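Local coordinates for actin-related protein 8 (Homo sapiens, PDB 4FO0) that binds ATP, shows low basal ATPase activity without polymerising, and serves in the INO80 chromatin-remodelling complex, where it contributes to nucleosome binding, at residues I17-P22 and G30-T35; V231-S236 and R588-W593; C262-V267 and K497-S502; C320-D325 and H514-F519; A360-A365 and L478-A483. All coordinates share one frame; numbering follows the deposited sequence.

Contact 1 (I17-P22 and G30-T35)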
# COMPACT_ATOMS: atom_id res chain seq x y z
N ILE A 17 -24.20 3.72 4.83
CA ILE A 17 -22.93 3.82 5.50
C ILE A 17 -21.79 3.77 4.49
O ILE A 17 -21.63 2.77 3.78
CB ILE A 17 -22.81 2.71 6.53
CG1 ILE A 17 -23.85 2.96 7.63
CG2 ILE A 17 -21.39 2.65 7.07
CD1 ILE A 17 -23.98 1.83 8.61
N ILE A 18 -21.03 4.85 4.40
CA ILE A 18 -19.86 4.89 3.51
C ILE A 18 -18.60 4.40 4.23
O ILE A 18 -18.26 4.90 5.31
CB ILE A 18 -19.56 6.29 2.99
CG1 ILE A 18 -20.74 6.83 2.18
CG2 ILE A 18 -18.33 6.25 2.11
CD1 ILE A 18 -21.04 6.02 0.98
N VAL A 19 -17.93 3.41 3.65
CA VAL A 19 -16.70 2.89 4.24
C VAL A 19 -15.48 3.44 3.50
O VAL A 19 -15.36 3.30 2.28
CB VAL A 19 -16.69 1.36 4.27
CG1 VAL A 19 -15.36 0.83 4.79
CG2 VAL A 19 -17.83 0.86 5.15
N ILE A 20 -14.58 4.07 4.25
CA ILE A 20 -13.45 4.77 3.66
C ILE A 20 -12.09 4.25 4.12
O ILE A 20 -11.74 4.33 5.31
CB ILE A 20 -13.52 6.26 3.92
CG1 ILE A 20 -14.90 6.78 3.54
CG2 ILE A 20 -12.41 6.99 3.16
CD1 ILE A 20 -15.13 8.24 3.89
N HIS A 21 -11.33 3.71 3.18
CA HIS A 21 -10.00 3.21 3.48
C HIS A 21 -8.97 3.92 2.63
O HIS A 21 -8.72 3.54 1.48
CB HIS A 21 -9.92 1.72 3.20
CG HIS A 21 -8.66 1.10 3.71
ND1 HIS A 21 -8.26 -0.18 3.36
CD2 HIS A 21 -7.70 1.58 4.54
CE1 HIS A 21 -7.12 -0.46 3.96
NE2 HIS A 21 -6.75 0.59 4.68
N PRO A 22 -8.36 4.96 3.19
CA PRO A 22 -7.32 5.75 2.53
C PRO A 22 -6.02 4.95 2.43
O PRO A 22 -5.78 4.07 3.25
CB PRO A 22 -7.12 6.94 3.47
CG PRO A 22 -8.21 6.82 4.52
CD PRO A 22 -8.58 5.39 4.58
N GLY A 30 -16.56 3.05 -0.67
CA GLY A 30 -17.82 2.50 -1.14
C GLY A 30 -18.88 2.41 -0.07
O GLY A 30 -18.60 2.66 1.10
N ARG A 31 -20.11 2.06 -0.46
CA ARG A 31 -21.16 1.76 0.52
C ARG A 31 -20.86 0.42 1.18
O ARG A 31 -20.32 -0.49 0.55
CB ARG A 31 -22.52 1.65 -0.16
CG ARG A 31 -22.99 2.88 -0.87
CD ARG A 31 -24.19 2.56 -1.72
NE ARG A 31 -24.47 3.61 -2.70
CZ ARG A 31 -25.35 4.59 -2.52
NH1 ARG A 31 -26.06 4.67 -1.39
NH2 ARG A 31 -25.53 5.50 -3.46
N ALA A 32 -21.24 0.30 2.44
CA ALA A 32 -21.06 -0.97 3.15
C ALA A 32 -21.77 -2.14 2.45
O ALA A 32 -21.48 -3.30 2.72
CB ALA A 32 -21.52 -0.84 4.59
N THR A 33 -22.68 -1.84 1.54
CA THR A 33 -23.38 -2.87 0.78
C THR A 33 -22.67 -3.25 -0.52
O THR A 33 -22.90 -4.33 -1.06
CB THR A 33 -24.83 -2.47 0.45
OG1 THR A 33 -24.87 -1.15 -0.12
CG2 THR A 33 -25.65 -2.48 1.71
N ASP A 34 -21.81 -2.37 -1.03
CA ASP A 34 -21.07 -2.69 -2.25
C ASP A 34 -20.21 -3.94 -2.00
O ASP A 34 -19.71 -4.18 -0.90
CB ASP A 34 -20.24 -1.49 -2.73
CG ASP A 34 -21.11 -0.28 -3.12
OD1 ASP A 34 -22.28 -0.49 -3.50
OD2 ASP A 34 -20.63 0.87 -3.05
N THR A 35 -20.10 -4.78 -3.02
CA THR A 35 -19.30 -5.99 -2.88
C THR A 35 -17.84 -5.63 -3.07
O THR A 35 -16.97 -6.03 -2.28
CB THR A 35 -19.73 -7.04 -3.90
OG1 THR A 35 -21.15 -6.93 -4.12
CG2 THR A 35 -19.39 -8.43 -3.38

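Contact 2 (V231-S236 and R588-W593)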
# COMPACT_ATOMS: atom_id res chain seq x y z
N VAL A 231 -17.66 6.32 12.49
CA VAL A 231 -16.95 5.40 13.35
C VAL A 231 -15.52 5.26 12.84
O VAL A 231 -15.29 4.98 11.66
CB VAL A 231 -17.58 4.01 13.35
CG1 VAL A 231 -16.66 3.05 14.09
CG2 VAL A 231 -18.96 4.04 13.99
N VAL A 232 -14.57 5.46 13.72
CA VAL A 232 -13.18 5.31 13.34
C VAL A 232 -12.66 3.97 13.86
O VAL A 232 -12.95 3.60 14.99
CB VAL A 232 -12.32 6.44 13.91
CG1 VAL A 232 -10.88 6.18 13.65
CG2 VAL A 232 -12.75 7.75 13.30
N HIS A 233 -11.93 3.25 13.03
CA HIS A 233 -11.29 2.03 13.50
C HIS A 233 -9.95 1.81 12.81
O HIS A 233 -9.69 2.36 11.75
CB HIS A 233 -12.21 0.84 13.29
CG HIS A 233 -12.18 -0.15 14.41
ND1 HIS A 233 -11.10 -0.26 15.27
CD2 HIS A 233 -13.10 -1.05 14.83
CE1 HIS A 233 -11.36 -1.20 16.16
NE2 HIS A 233 -12.56 -1.69 15.92
N GLN A 234 -9.11 0.98 13.41
CA GLN A 234 -7.81 0.69 12.85
C GLN A 234 -7.92 -0.30 11.71
O GLN A 234 -8.71 -1.24 11.76
CB GLN A 234 -6.90 0.13 13.91
CG GLN A 234 -6.77 1.05 15.08
CD GLN A 234 -6.17 0.36 16.25
OE1 GLN A 234 -4.99 0.51 16.54
NE2 GLN A 234 -6.98 -0.44 16.93
N GLU A 235 -7.11 -0.09 10.68
CA GLU A 235 -7.18 -0.91 9.49
C GLU A 235 -6.76 -2.35 9.83
O GLU A 235 -7.20 -3.30 9.20
CB GLU A 235 -6.36 -0.29 8.34
CG GLU A 235 -4.84 -0.32 8.53
CD GLU A 235 -4.07 0.75 7.73
OE1 GLU A 235 -2.96 1.13 8.18
OE2 GLU A 235 -4.54 1.20 6.66
N SER A 236 -5.93 -2.51 10.85
CA SER A 236 -5.46 -3.83 11.25
C SER A 236 -6.60 -4.69 11.84
O SER A 236 -6.74 -5.86 11.51
CB SER A 236 -4.32 -3.72 12.25
OG SER A 236 -4.66 -2.78 13.26
N ARG A 588 -15.24 7.38 23.32
CA ARG A 588 -16.05 6.43 22.58
C ARG A 588 -15.35 5.65 21.47
O ARG A 588 -16.00 4.97 20.67
CB ARG A 588 -17.26 7.18 21.99
CG ARG A 588 -18.40 6.29 21.61
CD ARG A 588 -19.51 7.10 21.03
NE ARG A 588 -20.07 8.02 22.00
CZ ARG A 588 -21.01 8.91 21.70
NH1 ARG A 588 -21.47 8.98 20.46
NH2 ARG A 588 -21.48 9.73 22.62
N ALA A 589 -14.03 5.71 21.42
CA ALA A 589 -13.31 4.96 20.41
C ALA A 589 -13.18 3.48 20.79
O ALA A 589 -12.85 3.15 21.92
CB ALA A 589 -11.94 5.58 20.15
N ALA A 590 -13.44 2.61 19.81
CA ALA A 590 -13.33 1.16 19.97
C ALA A 590 -11.96 0.75 20.49
O ALA A 590 -11.83 -0.20 21.27
CB ALA A 590 -13.61 0.46 18.65
N PHE A 591 -10.94 1.46 20.03
CA PHE A 591 -9.60 1.22 20.51
C PHE A 591 -9.28 2.23 21.60
O PHE A 591 -10.02 3.20 21.81
CB PHE A 591 -8.61 1.35 19.35
CG PHE A 591 -8.76 2.62 18.60
CD1 PHE A 591 -9.70 2.72 17.59
CD2 PHE A 591 -8.00 3.73 18.92
CE1 PHE A 591 -9.85 3.90 16.89
CE2 PHE A 591 -8.15 4.91 18.23
CZ PHE A 591 -9.08 4.99 17.21
N VAL A 592 -8.17 2.02 22.29
CA VAL A 592 -7.73 2.97 23.30
C VAL A 592 -7.10 4.19 22.63
O VAL A 592 -5.96 4.15 22.16
CB VAL A 592 -6.74 2.32 24.27
CG1 VAL A 592 -6.19 3.35 25.24
CG2 VAL A 592 -7.43 1.20 25.02
N TRP A 593 -7.85 5.28 22.58
CA TRP A 593 -7.35 6.52 22.01
C TRP A 593 -6.00 6.87 22.62
O TRP A 593 -4.99 7.02 21.92
CB TRP A 593 -8.36 7.65 22.22
CG TRP A 593 -7.93 8.95 21.66
CD1 TRP A 593 -7.43 10.02 22.35
CD2 TRP A 593 -7.96 9.35 20.28
NE1 TRP A 593 -7.15 11.06 21.49
CE2 TRP A 593 -7.46 10.67 20.22
CE3 TRP A 593 -8.35 8.70 19.10
CZ2 TRP A 593 -7.35 11.36 19.01
CZ3 TRP A 593 -8.24 9.40 17.90
CH2 TRP A 593 -7.74 10.71 17.87
OXT TRP A 593 -5.88 6.99 23.85

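Contact 3 (C262-V267 and K497-S502)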
# COMPACT_ATOMS: atom_id res chain seq x y z
N CYS A 262 -0.16 -7.71 16.38
CA CYS A 262 -0.92 -8.87 16.81
C CYS A 262 -2.29 -8.45 17.28
O CYS A 262 -2.42 -7.54 18.11
CB CYS A 262 -0.18 -9.62 17.90
SG CYS A 262 1.30 -10.40 17.26
N VAL A 263 -3.30 -9.10 16.73
CA VAL A 263 -4.67 -8.72 17.03
C VAL A 263 -5.37 -9.90 17.66
O VAL A 263 -5.28 -11.03 17.17
CB VAL A 263 -5.42 -8.25 15.77
CG1 VAL A 263 -6.92 -8.20 15.99
CG2 VAL A 263 -4.89 -6.90 15.33
N GLU A 264 -6.05 -9.63 18.77
CA GLU A 264 -6.76 -10.65 19.53
C GLU A 264 -8.15 -10.15 19.85
O GLU A 264 -8.33 -9.30 20.73
CB GLU A 264 -6.00 -10.95 20.82
CG GLU A 264 -6.13 -12.37 21.31
CD GLU A 264 -5.13 -12.69 22.41
OE1 GLU A 264 -4.43 -11.75 22.85
OE2 GLU A 264 -5.03 -13.87 22.82
N ASP A 265 -9.13 -10.65 19.10
CA ASP A 265 -10.54 -10.29 19.30
C ASP A 265 -10.80 -8.79 19.25
O ASP A 265 -11.29 -8.21 20.22
CB ASP A 265 -11.06 -10.84 20.64
CG ASP A 265 -10.62 -12.27 20.89
OD1 ASP A 265 -10.77 -13.12 19.98
OD2 ASP A 265 -10.11 -12.54 22.00
N GLY A 266 -10.48 -8.17 18.11
CA GLY A 266 -10.78 -6.76 17.91
C GLY A 266 -9.80 -5.84 18.61
O GLY A 266 -10.01 -4.62 18.68
N VAL A 267 -8.72 -6.40 19.14
CA VAL A 267 -7.75 -5.56 19.83
C VAL A 267 -6.34 -5.71 19.27
O VAL A 267 -5.76 -6.80 19.29
CB VAL A 267 -7.73 -5.85 21.32
CG1 VAL A 267 -6.83 -4.87 22.03
CG2 VAL A 267 -9.13 -5.78 21.87
N LYS A 497 1.03 -15.93 22.03
CA LYS A 497 2.08 -16.23 21.05
C LYS A 497 1.79 -17.51 20.27
O LYS A 497 1.97 -17.55 19.06
CB LYS A 497 3.45 -16.33 21.70
CG LYS A 497 3.94 -15.05 22.29
CD LYS A 497 5.33 -15.23 22.88
CE LYS A 497 5.72 -14.03 23.72
NZ LYS A 497 7.19 -13.91 23.88
N LYS A 498 1.35 -18.55 20.96
CA LYS A 498 1.01 -19.77 20.25
C LYS A 498 0.03 -19.40 19.14
O LYS A 498 0.22 -19.79 17.98
CB LYS A 498 0.41 -20.82 21.18
CG LYS A 498 1.43 -21.75 21.81
CD LYS A 498 0.77 -22.99 22.42
CE LYS A 498 -0.18 -22.63 23.56
NZ LYS A 498 -0.95 -23.81 24.08
N LYS A 499 -0.99 -18.64 19.50
CA LYS A 499 -2.02 -18.25 18.54
C LYS A 499 -1.46 -17.44 17.38
O LYS A 499 -1.84 -17.66 16.23
CB LYS A 499 -3.15 -17.50 19.24
CG LYS A 499 -3.91 -18.37 20.25
CD LYS A 499 -5.27 -17.79 20.62
CE LYS A 499 -5.15 -16.56 21.51
NZ LYS A 499 -6.47 -15.88 21.68
N MET A 500 -0.56 -16.51 17.69
CA MET A 500 0.05 -15.65 16.68
C MET A 500 0.97 -16.38 15.70
O MET A 500 0.85 -16.19 14.49
CB MET A 500 0.82 -14.50 17.34
CG MET A 500 -0.04 -13.62 18.25
SD MET A 500 -1.61 -13.15 17.49
CE MET A 500 -2.46 -12.33 18.83
N TYR A 501 1.90 -17.19 16.21
CA TYR A 501 2.78 -17.96 15.32
C TYR A 501 1.94 -18.84 14.43
O TYR A 501 2.26 -19.02 13.26
CB TYR A 501 3.77 -18.85 16.09
CG TYR A 501 4.84 -18.12 16.85
CD1 TYR A 501 5.89 -17.49 16.20
CD2 TYR A 501 4.82 -18.08 18.24
CE1 TYR A 501 6.88 -16.81 16.92
CE2 TYR A 501 5.80 -17.42 18.96
CZ TYR A 501 6.83 -16.79 18.30
OH TYR A 501 7.80 -16.13 19.03
N SER A 502 0.84 -19.30 14.95
CA SER A 502 0.06 -20.28 14.27
C SER A 502 -0.77 -19.65 13.17
O SER A 502 -1.26 -20.32 12.30
CB SER A 502 -0.80 -20.99 15.30
OG SER A 502 -2.16 -20.93 14.97

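Contact 4 (C320-D325 and H514-F519)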
# COMPACT_ATOMS: atom_id res chain seq x y z
N CYS A 320 8.11 -10.04 -11.26
CA CYS A 320 8.63 -10.41 -9.95
C CYS A 320 7.89 -11.60 -9.33
O CYS A 320 6.68 -11.75 -9.48
CB CYS A 320 8.63 -9.19 -9.03
SG CYS A 320 9.87 -7.96 -9.56
N HIS A 321 8.64 -12.46 -8.65
CA HIS A 321 8.06 -13.65 -8.02
C HIS A 321 8.90 -13.99 -6.80
O HIS A 321 10.03 -13.52 -6.68
CB HIS A 321 8.06 -14.83 -9.00
CG HIS A 321 9.43 -15.27 -9.42
ND1 HIS A 321 10.16 -16.22 -8.73
CD2 HIS A 321 10.23 -14.86 -10.44
CE1 HIS A 321 11.33 -16.38 -9.31
NE2 HIS A 321 11.40 -15.58 -10.36
N LEU A 322 8.36 -14.81 -5.90
CA LEU A 322 9.13 -15.35 -4.78
C LEU A 322 9.19 -16.88 -4.85
O LEU A 322 9.00 -17.58 -3.84
CB LEU A 322 8.55 -14.91 -3.44
CG LEU A 322 8.73 -13.44 -3.09
CD1 LEU A 322 7.79 -13.04 -1.96
CD2 LEU A 322 10.17 -13.17 -2.72
N ASP A 323 9.47 -17.40 -6.04
CA ASP A 323 9.49 -18.83 -6.27
C ASP A 323 10.92 -19.32 -6.60
O ASP A 323 11.44 -19.02 -7.68
CB ASP A 323 8.51 -19.14 -7.40
CG ASP A 323 8.41 -20.62 -7.73
OD1 ASP A 323 9.19 -21.42 -7.17
OD2 ASP A 323 7.55 -20.97 -8.57
N GLN A 324 11.55 -20.07 -5.69
CA GLN A 324 12.91 -20.58 -5.94
C GLN A 324 13.02 -21.34 -7.25
O GLN A 324 14.07 -21.33 -7.90
CB GLN A 324 13.37 -21.52 -4.83
CG GLN A 324 13.90 -20.84 -3.61
CD GLN A 324 15.18 -20.06 -3.87
OE1 GLN A 324 15.22 -18.84 -3.71
NE2 GLN A 324 16.25 -20.77 -4.24
N ASP A 325 11.94 -22.00 -7.62
CA ASP A 325 11.98 -22.96 -8.72
C ASP A 325 11.93 -22.33 -10.11
O ASP A 325 12.22 -23.00 -11.10
CB ASP A 325 10.89 -24.02 -8.53
CG ASP A 325 11.06 -24.78 -7.22
OD1 ASP A 325 12.21 -25.03 -6.81
OD2 ASP A 325 10.03 -25.12 -6.60
N HIS A 514 3.83 -14.18 -6.69
CA HIS A 514 3.66 -15.61 -6.83
C HIS A 514 4.56 -16.35 -5.83
O HIS A 514 5.76 -16.05 -5.71
CB HIS A 514 3.97 -15.98 -8.28
CG HIS A 514 3.76 -17.42 -8.60
ND1 HIS A 514 4.80 -18.29 -8.83
CD2 HIS A 514 2.62 -18.14 -8.75
CE1 HIS A 514 4.32 -19.49 -9.09
NE2 HIS A 514 3.00 -19.43 -9.05
N LYS A 515 3.95 -17.29 -5.10
CA LYS A 515 4.64 -18.10 -4.07
C LYS A 515 4.96 -17.33 -2.79
O LYS A 515 5.71 -17.80 -1.93
CB LYS A 515 5.92 -18.75 -4.61
CG LYS A 515 5.67 -19.81 -5.66
CD LYS A 515 4.69 -20.84 -5.15
CE LYS A 515 4.60 -22.05 -6.09
NZ LYS A 515 3.70 -23.13 -5.56
N ALA A 516 4.38 -16.15 -2.64
CA ALA A 516 4.72 -15.35 -1.48
C ALA A 516 4.35 -16.07 -0.18
O ALA A 516 5.14 -16.11 0.77
CB ALA A 516 4.07 -13.99 -1.57
N GLN A 517 3.16 -16.67 -0.14
CA GLN A 517 2.69 -17.37 1.06
C GLN A 517 3.67 -18.44 1.56
O GLN A 517 4.12 -18.41 2.71
CB GLN A 517 1.32 -17.99 0.84
CG GLN A 517 0.99 -19.05 1.86
CD GLN A 517 -0.40 -19.61 1.69
OE1 GLN A 517 -1.37 -18.88 1.47
NE2 GLN A 517 -0.50 -20.93 1.80
N GLU A 518 3.97 -19.39 0.68
CA GLU A 518 4.97 -20.42 0.91
C GLU A 518 6.30 -19.81 1.32
O GLU A 518 6.87 -20.18 2.35
CB GLU A 518 5.18 -21.26 -0.35
CG GLU A 518 3.88 -21.77 -1.01
CD GLU A 518 3.11 -20.70 -1.80
OE1 GLU A 518 3.03 -19.53 -1.34
OE2 GLU A 518 2.58 -21.02 -2.89
N PHE A 519 6.79 -18.87 0.52
CA PHE A 519 8.11 -18.31 0.75
C PHE A 519 8.25 -17.81 2.17
O PHE A 519 9.24 -18.06 2.86
CB PHE A 519 8.39 -17.16 -0.22
CG PHE A 519 9.68 -16.46 0.04
CD1 PHE A 519 9.77 -15.49 1.03
CD2 PHE A 519 10.81 -16.78 -0.69
CE1 PHE A 519 10.96 -14.84 1.27
CE2 PHE A 519 12.01 -16.12 -0.46
CZ PHE A 519 12.09 -15.15 0.53
O HOH W 1 4.31 -12.84 -9.04

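Contact 5 (A360-A365 and L478-A483)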
# COMPACT_ATOMS: atom_id res chain seq x y z
N ALA A 360 14.00 -8.02 -1.39
CA ALA A 360 14.54 -6.88 -0.65
C ALA A 360 13.59 -6.50 0.48
O ALA A 360 13.99 -5.82 1.42
CB ALA A 360 14.80 -5.72 -1.55
N LEU A 361 12.34 -6.96 0.41
CA LEU A 361 11.40 -6.79 1.52
C LEU A 361 11.91 -7.49 2.78
O LEU A 361 11.55 -7.11 3.89
CB LEU A 361 10.00 -7.30 1.17
CG LEU A 361 9.27 -6.45 0.15
CD1 LEU A 361 8.02 -7.15 -0.32
CD2 LEU A 361 8.94 -5.07 0.74
N PHE A 362 12.75 -8.50 2.61
CA PHE A 362 13.31 -9.21 3.74
C PHE A 362 14.73 -8.75 4.07
O PHE A 362 15.24 -9.01 5.17
CB PHE A 362 13.25 -10.71 3.48
CG PHE A 362 11.86 -11.20 3.20
CD1 PHE A 362 11.10 -11.79 4.21
CD2 PHE A 362 11.29 -11.02 1.93
CE1 PHE A 362 9.80 -12.22 3.95
CE2 PHE A 362 9.99 -11.45 1.67
CZ PHE A 362 9.24 -12.05 2.67
N TYR A 363 15.34 -8.05 3.12
CA TYR A 363 16.66 -7.43 3.30
C TYR A 363 16.63 -5.96 2.85
O TYR A 363 17.33 -5.58 1.92
CB TYR A 363 17.74 -8.22 2.56
CG TYR A 363 17.80 -9.64 3.04
CD1 TYR A 363 18.58 -9.99 4.14
CD2 TYR A 363 17.03 -10.63 2.44
CE1 TYR A 363 18.61 -11.29 4.60
CE2 TYR A 363 17.05 -11.93 2.89
CZ TYR A 363 17.84 -12.26 3.98
OH TYR A 363 17.88 -13.55 4.44
N PRO A 364 15.83 -5.15 3.54
CA PRO A 364 15.54 -3.77 3.14
C PRO A 364 16.76 -2.83 3.10
O PRO A 364 16.63 -1.70 2.63
CB PRO A 364 14.52 -3.31 4.18
CG PRO A 364 14.68 -4.24 5.31
CD PRO A 364 15.04 -5.54 4.72
N ALA A 365 17.91 -3.25 3.58
CA ALA A 365 19.10 -2.43 3.41
C ALA A 365 19.37 -2.29 1.91
O ALA A 365 20.03 -1.36 1.46
CB ALA A 365 20.28 -3.05 4.10
N LEU A 478 14.17 -2.96 9.07
CA LEU A 478 13.95 -4.28 9.61
C LEU A 478 13.20 -5.12 8.59
O LEU A 478 12.15 -4.72 8.10
CB LEU A 478 13.11 -4.14 10.89
CG LEU A 478 12.94 -5.37 11.75
CD1 LEU A 478 14.29 -5.75 12.28
CD2 LEU A 478 11.98 -5.06 12.87
N GLY A 479 13.75 -6.28 8.25
CA GLY A 479 13.11 -7.14 7.28
C GLY A 479 11.74 -7.62 7.73
O GLY A 479 11.43 -7.72 8.92
N LEU A 480 10.90 -7.92 6.76
CA LEU A 480 9.52 -8.26 7.04
C LEU A 480 9.37 -9.43 8.04
O LEU A 480 8.61 -9.34 9.00
CB LEU A 480 8.80 -8.52 5.72
CG LEU A 480 7.32 -8.86 5.79
CD1 LEU A 480 6.59 -7.83 6.60
CD2 LEU A 480 6.77 -8.93 4.38
N ASP A 481 10.13 -10.51 7.83
CA ASP A 481 10.07 -11.68 8.71
C ASP A 481 10.56 -11.42 10.14
O ASP A 481 9.94 -11.86 11.11
CB ASP A 481 10.82 -12.87 8.08
CG ASP A 481 12.26 -12.53 7.69
OD1 ASP A 481 12.64 -11.34 7.64
OD2 ASP A 481 13.02 -13.48 7.40
N LYS A 482 11.68 -10.71 10.28
CA LYS A 482 12.18 -10.28 11.57
C LYS A 482 11.15 -9.43 12.33
O LYS A 482 10.98 -9.58 13.54
CB LYS A 482 13.47 -9.47 11.40
CG LYS A 482 14.60 -10.27 10.81
CD LYS A 482 15.88 -9.45 10.67
CE LYS A 482 16.94 -10.21 9.87
NZ LYS A 482 16.50 -10.50 8.45
N ALA A 483 10.47 -8.54 11.61
CA ALA A 483 9.44 -7.70 12.19
C ALA A 483 8.26 -8.53 12.69
O ALA A 483 7.75 -8.32 13.79
CB ALA A 483 8.95 -6.71 11.18

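Contact 1 (I17-P22 and G30-T35)
Gly30 and Val19 face each other as an antiparallel hydrogen-bonded pair, each giving and taking a backbone bond. Val19 N donates to Gly30 O at 2.7 Å in a nearly straight bond (164° at the hydrogen), while the return bond from Gly30 N to Val19 O is longer, 3.2 Å. Val19 O has a second donor in the indole NE1 of Trp555. Gly30 brings only backbone, and Val19 packs diagonally on Ala32. With chi1 at 176°, Val19 CG2 stands beside its backbone N and anti to the carbonyl carbon, 4.1 Å from Ala32 CB. The strands 17-21 and 26-31 form a beta hairpin near the start of the actin fold, its tip carrying the ATP-binding Ser24 and Thr25. Just past the pairing, Ala32 N still reaches Ile17 O at 2.8 Å, and Ala32 CB sits 4.2 Å from Ile17 CB. Ala32 belongs to the type I turn Arg31-Asp34, in which Asp34 OD2, met from above its carboxylate plane, accepts the amide of Arg31. On the other face Ile18 CD1 lies 4.1 Å from Arg31 CG, while the Arg31 guanidinium goes on to Tyr199 and Asn15.

Contact 2 (V231-S236 and R588-W593)
Val232 opens the contact by presenting both backbone and side chain to the ring of Phe591. Its carbonyl O lies near the plane of that ring, at the edge, 3.6 Å from CE1, and its CG1 packs on the same atom at 4.1 Å. His233 comes next, its imidazole packing on Ala590. The CB of Ala590 stands over one face of the ring, 3.9 Å from the centroid and 25° off the normal, in a CH-pi contact displaced toward the CE1-NE2 rim. ND1 accepts the backbone N-H of Gln234 at 3.0 Å, tilted 21° from the ring plane. An alanine in place of His233 would probably leave the Ala590 methyl without its ring and the backbone N-H of Gln234 without this acceptor. Gln234, N-cap of helix 235-243, lays its CG over one face of Phe591; Ala589 CB lies over the centre of the opposite face. Phe591 CG sits between the backbone N and the carbonyl carbon (chi1 52°), which brings the root of the ring up to Gln234. The C-terminal tail thus returns to strand 229-234 in the actin fold's N-terminal sheet, which also holds strands 17-21 and 200-205. Trp593 O bonds to Tyr209 OH, but between these two segments tail and strand meet through packing alone, and ND1 as acceptor suggests that any single imidazole proton is probably on NE2.

Contact 3 (C262-V267 and K497-S502)
Met500 of helix 494-502 packs against Cys262 of strand 258-264, and this buried pair is the dense part of the contact. Met500 CG lies 3.6 Å from Cys262 SG. A bend at chi2 (-47°) brings SD round to 3.8 Å from Cys262 CB, and the methyl CE beyond it reaches both that CB and the carbonyl of Val263, at 3.5 Å from Val263 O. The thioether chain therefore runs over the cysteine and on to the strand backbone. Toward the strand's end the interface turns polar and more open. In Lys499 a bend at chi3 turns CE toward Glu264 OE2, and NZ beyond it makes a salt bridge of 2.7 Å to that oxygen, on the anti lone pair, the one away from the other oxygen; the two side chains cross at about a right angle. The Glu264 carboxylate has further partners, OE2 taking Thr496 OG1 and OE1 bonding to His269 NE2, and this is likely to fix its rotation. Exposed Asp265 adds a second negative charge, OD2 standing 5.0 Å from Lys499 NZ without contact. The strand and helix segments run with their axes 117° apart and 9.5 Å at closest approach. Ile488 of helix 480-489 packs on both Cys262 and Met500, and strand 258-264 pairs with strand 247-253, whose end carries the first of the ATP-binding residues Asp252 to Asp255, while helix 494-502 feeds into strand 503-507 of the same sheet.

Contact 4 (C320-D325 and H514-F519)
The amide of Leu322 gives the shortest direct polar bond between the segments, 2.9 Å from its N to His514 O and nearly along the C=O axis. A water continues the link on one side, donating to Cys320 O at 2.6 Å and accepting from His514 N. The Leu322 side chain packs on helix 516-527. Its CD2 stands over the centre of the Phe519 ring, 4.1 Å from the centroid and only 6° off the normal, in a CH-pi contact; its other methyl, CD1, packs on Ala516 CB. The helix starts just after Lys515, which occupies the N-cap position. By comparison with actin, this is the helix that follows the glycine-rich adenosine loop, and the His514 side chain comes within about 8 Å of the bound ATP; the loop 320-325 connects helix 306-319 to strand 330-336, in what corresponds to actin's subdomain 4. Asp323 packs on Lys515 and His514. With its CG anti to the backbone N (chi1 -179°), it lies alongside Lys515, its CB 3.4 Å from Lys515 CG, and OD2 approaches the edge of the His514 ring, 3.6 Å from CE1, without a hydrogen bond. OD1 accepts Asp325 N at 2.8 Å, making an Asx turn, while Asp323 N bonds in the ring plane to His321 ND1, 3.0 Å away. Lys515 NZ turns instead to Glu518 OE2 in a longer salt bridge.

Contact 5 (A360-A365 and L478-A483)
Leu361 O accepts the amide of Leu480 at 3.1 Å, the one hydrogen bond between the segments, with the donor tilted 17° from the carbonyl plane. It thereby serves an N-H at the start of helix 480-489, where Gly479 is the N-cap residue. The next carbonyl makes a weaker polar approach, Phe362 O receiving a CA-H...O contact from Gly479 CA at 3.5 Å. Apolar packing comes from two rings. The face of Phe362 lies against Leu480 CB, offset toward the rim with CE1 4.2 Å away. Pro364 sets CD 3.6 Å from Gly479 CA and CG 3.7 Å from Leu478 C, so its ring rests on the peptide leading into the helix. An alanine in place of Pro364 would probably open a gap beside the Leu478-Gly479 peptide and loosen the turn's own backbone, no longer held by the ring. The aromatic-to-carboxylate approach is different again: Asp481 CG lies in the plane of Phe362 at its edge, 3.7 Å from CD1, with the two groups' planes 84° apart. Asp481 takes its CG between the backbone N and carbonyl carbon (chi1 54°), and its OD2 forms a salt bridge with Arg523, which also bonds to Tyr363 OH. The Leu480 side chain lies about 4 Å from that of Val253, which places the helix start beside what corresponds to the second phosphate-binding hairpin of the actin-type ATPase fold.

From the N terminus, contact 1 closes first, a short hairpin in the sheet that strand 229-234 also joins; His21 NE2 of contact 1 probably hydrogen-bonds to Glu235 OE2 of contact 2 at 3.0 Å. Contact 2 joins strand 229-234 to the C-terminal tail, so contacts 3, 4 and 5 all fall within its loop. Contacts 3 and 4 cross, while contact 5 lies inside both loops and brackets the unmodelled residues 380-470. Contact 3 ties helix 494-502 to the second sheet, contact 4 the loop after helix 306-319 to helix 516-527, and contact 5 the loop after helix 353-359 to helix 480-489. Contacts 4 and 5 meet where Phe519 CE1 touches Phe362 CE2 at 3.5 Å.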